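Local coordinates for protein endoribonuclease YbeY (PDB 1OZ9) that probably acts as a zinc-dependent, single-strand-specific endoribonuclease in late 70S ribosome quality control and in maturation of the 3' end of 16S rRNA, at residues R18-K22 / D23-K27; H103-E106 / E107-R111; H115-V118 / H119-Y123. All coordinates share one frame; numbering follows the deposited sequence.

How the contacts relate
From the N terminus, the chain leaves strand 10-15 and turns into helix 22-35, where contact 1 forms the helix start. Contact 2 is the corresponding start of helix 105-120, and contact 3 follows at the far end of that same helix, where the chain turns away. Each contact closes only a local turn, and the three come in series, with none nested in or crossing another. Contacts 1 and 2 meet in space: K24 NZ bonds E106 OE1 at 3.0 Å in a salt bridge, and V20 packs on L105, tying the two helix starts together. Contact 3 lies about 18 Å from contact 2, centre to centre, and holds two predicted zinc-binding histidines.

Contact 1: R18-K22 / D23-K27; sequences RKVRK and DKIEK
The first turn of helix 22-35 begins at R21, the N-cap residue, whose side chain reaches forward to D23 while its carbonyl oxygen starts the helical bonding. R21 O accepts from I25 N at 3.2 Å and, weakly, from K24 N; one residue on, K22 O takes E26 N at 2.9 Å. The R21 guanidinium grips the D23 carboxylate side-on with two nitrogens, one to each oxygen. R21 NH2 meets D23 OD2 at 2.9 Å in a nearly straight bond that stays in the guanidinium plane, whereas R21 NE donates to the syn lone pair of D23 OD1 at 3.0 Å, that oxygen tilted out of the plane, the two flat groups being turned 44° against each other. A bend at chi3 of R21 (34°) turns the guanidinium to the D23 carboxylate, and D23 CG, set between its own backbone N and carbonyl carbon (chi1 60°), faces it.

The extended chain of K24 runs over one guanidinium face, with CG 4.1 Å above its plane and CE 3.5 Å from R21 NH1. On the inner side, V20 CG1 touches I25 CG1 at 3.7 Å, the side chains crossing at about a right angle, and I25 continues against strands 10-15 and 41-48. R21 NH1 and K24 NZ come within 3.7 Å of each other, two positive charges whose mutual repulsion is probably eased because each has its own carboxylate, D23 for R21 and, in a salt bridge, E106 of helix 105-120 for K24. The place of D23 in the first turn is likely to suit the partial positive charge of a helix N terminus.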
# COMPACT_ATOMS: atom_id res chain seq x y z
N ARG A 18 10.02 5.78 -10.96
CA ARG A 18 11.15 5.82 -10.04
C ARG A 18 11.53 7.11 -9.33
O ARG A 18 12.70 7.27 -8.94
CB ARG A 18 12.38 5.38 -10.83
CG ARG A 18 12.18 4.06 -11.53
CD ARG A 18 13.42 3.54 -12.15
NE ARG A 18 13.15 2.69 -13.30
CZ ARG A 18 13.11 1.38 -13.24
NH1 ARG A 18 13.32 0.78 -12.08
NH2 ARG A 18 12.88 0.68 -14.34
N LYS A 19 10.57 8.02 -9.16
CA LYS A 19 10.86 9.29 -8.53
C LYS A 19 11.17 9.16 -7.05
O LYS A 19 11.91 9.97 -6.49
CB LYS A 19 9.70 10.30 -8.77
CG LYS A 19 10.21 11.68 -8.98
CD LYS A 19 9.24 12.58 -9.74
CE LYS A 19 9.87 13.97 -9.82
NZ LYS A 19 9.25 15.00 -10.71
N VAL A 20 10.63 8.12 -6.42
CA VAL A 20 10.90 7.83 -5.02
C VAL A 20 11.87 6.65 -4.92
O VAL A 20 11.69 5.60 -5.56
CB VAL A 20 9.59 7.50 -4.28
CG1 VAL A 20 9.85 7.03 -2.83
CG2 VAL A 20 8.62 8.70 -4.34
N ARG A 21 12.91 6.82 -4.12
CA ARG A 21 13.93 5.80 -3.94
C ARG A 21 13.42 4.43 -3.51
O ARG A 21 12.58 4.30 -2.62
CB ARG A 21 14.99 6.30 -2.94
CG ARG A 21 15.92 7.35 -3.53
CD ARG A 21 16.81 8.02 -2.51
NE ARG A 21 17.24 7.14 -1.42
CZ ARG A 21 17.55 7.58 -0.18
NH1 ARG A 21 17.48 8.90 0.11
NH2 ARG A 21 17.93 6.72 0.76
N LYS A 22 13.97 3.39 -4.12
CA LYS A 22 13.56 2.03 -3.81
C LYS A 22 13.77 1.67 -2.34
O LYS A 22 12.93 1.01 -1.72
CB LYS A 22 14.34 1.02 -4.70
CG LYS A 22 13.86 -0.45 -4.46
CD LYS A 22 14.92 -1.46 -4.92
CE LYS A 22 14.54 -2.94 -4.61
NZ LYS A 22 15.59 -3.86 -5.19
N ASP A 23 14.92 2.07 -1.80
CA ASP A 23 15.23 1.76 -0.41
C ASP A 23 14.30 2.46 0.57
O ASP A 23 14.05 1.94 1.67
CB ASP A 23 16.71 2.01 -0.07
CG ASP A 23 17.14 3.47 -0.28
OD1 ASP A 23 16.50 4.26 -1.02
OD2 ASP A 23 18.16 3.92 0.27
N LYS A 24 13.77 3.62 0.20
CA LYS A 24 12.84 4.31 1.09
C LYS A 24 11.49 3.57 1.13
O LYS A 24 10.88 3.41 2.19
CB LYS A 24 12.61 5.77 0.67
CG LYS A 24 13.70 6.71 1.14
CD LYS A 24 13.32 8.20 0.84
CE LYS A 24 14.30 9.16 1.49
NZ LYS A 24 14.29 10.57 0.94
N ILE A 25 11.03 3.14 -0.04
CA ILE A 25 9.79 2.42 -0.13
C ILE A 25 9.96 1.13 0.65
O ILE A 25 9.05 0.71 1.40
CB ILE A 25 9.41 2.16 -1.60
CG1 ILE A 25 8.92 3.47 -2.26
CG2 ILE A 25 8.35 1.09 -1.70
CD1 ILE A 25 8.95 3.40 -3.77
N GLU A 26 11.10 0.47 0.48
CA GLU A 26 11.32 -0.79 1.18
C GLU A 26 11.28 -0.60 2.70
O GLU A 26 10.61 -1.38 3.42
CB GLU A 26 12.66 -1.41 0.77
CG GLU A 26 12.70 -2.91 0.96
CD GLU A 26 14.02 -3.56 0.52
OE1 GLU A 26 14.61 -3.15 -0.52
OE2 GLU A 26 14.46 -4.48 1.24
N LYS A 27 11.99 0.42 3.18
CA LYS A 27 12.03 0.77 4.60
C LYS A 27 10.63 1.10 5.19
O LYS A 27 10.28 0.56 6.24
CB LYS A 27 13.08 1.86 4.91
CG LYS A 27 12.87 2.63 6.26
CD LYS A 27 13.91 3.74 6.48
CE LYS A 27 13.38 4.95 7.31
NZ LYS A 27 13.97 5.09 8.70

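Contact 2: H103-E106 / E107-R111; sequences HSLE and EEVKR
H103 and E108 meet through two torsions: chi1 of 55° sets H103 CG between its backbone N and carbonyl carbon, and the E108 chain, bent at chi2 (65°), brings its carboxylate to the ring. The pair brackets the N-cap of helix 105-120, S104, whose OG accepts from E107 N at 2.9 Å and whose O accepts from E108 N at 3.0 Å. H103 NE2 donates in its ring plane to E108 OE1 at 2.7 Å, reaching the anti side of that oxygen; ring and carboxylate are nearly coplanar, 17° apart. E107 CG lies over one ring face in a CH-pi contact, 4.0 Å from the centroid. Beyond CG, a salt-bridge network forms: E107 OE1 takes K110 NZ on its syn side, and E107 OE2 offers its anti lone pair to R111 NE, in the guanidinium plane. With an alanine for H103, the buried E108 would probably lose its NE2 donor, and E107 CG the ring face it rests on. One side of the helix start packs L105 CD1 on V109 CG2 at 3.8 Å, beside helix 91-101. H103 CE1 lies over a face of the R111 guanidinium, 3.3 Å from R111 NH1.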
# COMPACT_ATOMS: atom_id res chain seq x y z
N HIS A 103 1.37 18.25 0.15
CA HIS A 103 2.55 17.59 0.71
C HIS A 103 3.45 16.97 -0.36
O HIS A 103 3.13 17.01 -1.52
CB HIS A 103 2.23 16.59 1.84
CG HIS A 103 1.24 15.52 1.49
ND1 HIS A 103 0.06 15.36 2.17
CD2 HIS A 103 1.29 14.51 0.58
CE1 HIS A 103 -0.60 14.32 1.70
NE2 HIS A 103 0.12 13.79 0.72
N SER A 104 4.56 16.38 0.06
CA SER A 104 5.50 15.81 -0.91
C SER A 104 5.01 14.51 -1.55
O SER A 104 4.12 13.84 -1.03
CB SER A 104 6.87 15.60 -0.27
OG SER A 104 6.83 14.51 0.64
N LEU A 105 5.58 14.18 -2.69
CA LEU A 105 5.30 12.89 -3.33
C LEU A 105 5.69 11.75 -2.39
O LEU A 105 4.97 10.73 -2.26
CB LEU A 105 6.05 12.77 -4.66
CG LEU A 105 5.97 11.38 -5.32
CD1 LEU A 105 4.54 11.07 -5.65
CD2 LEU A 105 6.80 11.38 -6.60
N GLU A 106 6.83 11.91 -1.72
CA GLU A 106 7.29 10.87 -0.80
C GLU A 106 6.27 10.69 0.29
O GLU A 106 5.96 9.57 0.65
CB GLU A 106 8.64 11.19 -0.16
CG GLU A 106 9.77 11.19 -1.17
CD GLU A 106 11.16 11.19 -0.55
OE1 GLU A 106 11.29 11.03 0.69
OE2 GLU A 106 12.13 11.35 -1.31
N GLU A 107 5.75 11.80 0.81
CA GLU A 107 4.76 11.68 1.86
C GLU A 107 3.51 10.96 1.34
O GLU A 107 2.95 10.10 2.04
CB GLU A 107 4.40 13.04 2.46
CG GLU A 107 3.30 12.96 3.52
CD GLU A 107 3.72 12.27 4.82
OE1 GLU A 107 4.92 12.32 5.20
OE2 GLU A 107 2.84 11.66 5.48
N GLU A 108 3.10 11.25 0.12
CA GLU A 108 1.89 10.63 -0.44
C GLU A 108 2.13 9.13 -0.70
O GLU A 108 1.26 8.28 -0.42
CB GLU A 108 1.43 11.35 -1.72
CG GLU A 108 0.14 10.78 -2.35
CD GLU A 108 -1.10 10.94 -1.47
OE1 GLU A 108 -1.04 11.67 -0.43
OE2 GLU A 108 -2.15 10.34 -1.81
N VAL A 109 3.30 8.80 -1.22
CA VAL A 109 3.59 7.40 -1.46
C VAL A 109 3.65 6.60 -0.16
O VAL A 109 3.16 5.47 -0.08
CB VAL A 109 4.87 7.25 -2.29
CG1 VAL A 109 5.30 5.77 -2.34
CG2 VAL A 109 4.57 7.81 -3.70
N LYS A 110 4.27 7.17 0.86
CA LYS A 110 4.35 6.55 2.17
C LYS A 110 2.95 6.26 2.73
O LYS A 110 2.64 5.15 3.21
CB LYS A 110 5.11 7.45 3.15
CG LYS A 110 5.23 6.88 4.59
CD LYS A 110 6.04 7.81 5.51
CE LYS A 110 5.26 9.04 5.88
NZ LYS A 110 6.05 10.02 6.71
N ARG A 111 2.08 7.26 2.61
CA ARG A 111 0.71 7.13 3.10
C ARG A 111 -0.08 6.08 2.33
O ARG A 111 -0.91 5.35 2.91
CB ARG A 111 0.01 8.48 3.04
CG ARG A 111 0.45 9.46 4.17
CD ARG A 111 -0.24 10.83 4.10
NE ARG A 111 0.42 11.89 4.87
CZ ARG A 111 -0.16 13.08 5.15
NH1 ARG A 111 -1.40 13.34 4.76
NH2 ARG A 111 0.51 14.02 5.84

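Contact 3: H115-V118 / H119-Y123; sequences HGIV and HLLGY
The last turns of helix 105-120 carry H119 N to H115 O at 3.2 Å and L120 N to G116 O at 3.0 Å, while V118 O, in the last turn, accepts weakly from L121 N. H115, its CG anti to the backbone N (chi1 -170°), presents its ring to H119 one turn on. The rings meet obliquely, planes 59° apart, with H115 CD2 in the plane at the edge of the H119 ring, 3.4 Å from H119 CD2; the two NE2 atoms are 3.2 Å apart. In sequence, H115, H119 and H125 fit HxxxHxxGxxH, the zinc-binding pattern of the metzincin type, consistent with a predicted catalytic zinc site and with the matrix metalloproteinase type of fold. E139 holds H115 ND1 by a hydrogen bond, and F135 of helix 129-147 packs against both rings. The helix closes in a Schellman motif: Y123 N bonds weakly back to V118 O and G122 N to H119 O at 2.9 Å, with G122 at positive phi (96°), where a side chain would strike the carbonyl oxygen of L121. Past that turn, Y123 CB packs on V118 CG1 at 3.9 Å, while its ring edge brings CD1 to 3.5 Å from V118 O.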
# COMPACT_ATOMS: atom_id res chain seq x y z
N HIS A 115 -1.84 2.69 3.57
CA HIS A 115 -3.25 2.47 3.24
C HIS A 115 -3.40 1.09 2.57
O HIS A 115 -4.29 0.31 2.92
CB HIS A 115 -3.73 3.58 2.32
CG HIS A 115 -5.21 3.59 2.10
ND1 HIS A 115 -6.09 4.25 2.94
CD2 HIS A 115 -5.97 3.03 1.12
CE1 HIS A 115 -7.32 4.11 2.48
NE2 HIS A 115 -7.27 3.36 1.39
N GLY A 116 -2.51 0.78 1.63
CA GLY A 116 -2.57 -0.49 0.92
C GLY A 116 -2.37 -1.71 1.82
O GLY A 116 -3.05 -2.74 1.69
N ILE A 117 -1.43 -1.59 2.76
CA ILE A 117 -1.13 -2.70 3.66
C ILE A 117 -2.33 -2.98 4.54
O ILE A 117 -2.68 -4.14 4.75
CB ILE A 117 0.11 -2.42 4.50
CG1 ILE A 117 1.33 -2.46 3.59
CG2 ILE A 117 0.28 -3.48 5.64
CD1 ILE A 117 2.61 -2.04 4.26
N VAL A 118 -2.94 -1.93 5.07
CA VAL A 118 -4.10 -2.13 5.94
C VAL A 118 -5.24 -2.83 5.19
O VAL A 118 -5.92 -3.72 5.73
CB VAL A 118 -4.58 -0.79 6.57
CG1 VAL A 118 -5.87 -1.01 7.42
CG2 VAL A 118 -3.43 -0.16 7.41
N HIS A 119 -5.44 -2.46 3.93
CA HIS A 119 -6.44 -3.12 3.10
C HIS A 119 -6.08 -4.58 2.96
O HIS A 119 -6.96 -5.46 2.95
CB HIS A 119 -6.48 -2.54 1.68
CG HIS A 119 -7.46 -1.44 1.51
ND1 HIS A 119 -8.81 -1.66 1.38
CD2 HIS A 119 -7.28 -0.10 1.45
CE1 HIS A 119 -9.43 -0.50 1.25
NE2 HIS A 119 -8.52 0.47 1.28
N LEU A 120 -4.79 -4.85 2.80
CA LEU A 120 -4.33 -6.22 2.58
C LEU A 120 -4.56 -7.11 3.79
O LEU A 120 -4.66 -8.34 3.65
CB LEU A 120 -2.82 -6.24 2.30
CG LEU A 120 -2.26 -6.42 0.91
CD1 LEU A 120 -0.76 -6.76 1.03
CD2 LEU A 120 -2.98 -7.51 0.16
N LEU A 121 -4.62 -6.51 4.97
CA LEU A 121 -4.86 -7.25 6.18
C LEU A 121 -6.36 -7.49 6.36
O LEU A 121 -6.79 -8.05 7.38
CB LEU A 121 -4.30 -6.52 7.40
CG LEU A 121 -2.77 -6.43 7.31
CD1 LEU A 121 -2.26 -5.67 8.50
CD2 LEU A 121 -2.13 -7.84 7.19
N GLY A 122 -7.16 -7.06 5.40
CA GLY A 122 -8.58 -7.37 5.45
C GLY A 122 -9.51 -6.33 6.05
O GLY A 122 -10.62 -6.64 6.46
N TYR A 123 -9.07 -5.08 6.10
CA TYR A 123 -9.95 -4.01 6.60
C TYR A 123 -10.41 -3.23 5.38
O TYR A 123 -9.70 -3.17 4.38
CB TYR A 123 -9.17 -3.07 7.52
CG TYR A 123 -8.65 -3.73 8.79
CD1 TYR A 123 -7.54 -4.57 8.76
CD2 TYR A 123 -9.27 -3.51 10.02
CE1 TYR A 123 -7.08 -5.17 9.91
CE2 TYR A 123 -8.80 -4.12 11.18
CZ TYR A 123 -7.70 -4.93 11.11
OH TYR A 123 -7.22 -5.53 12.24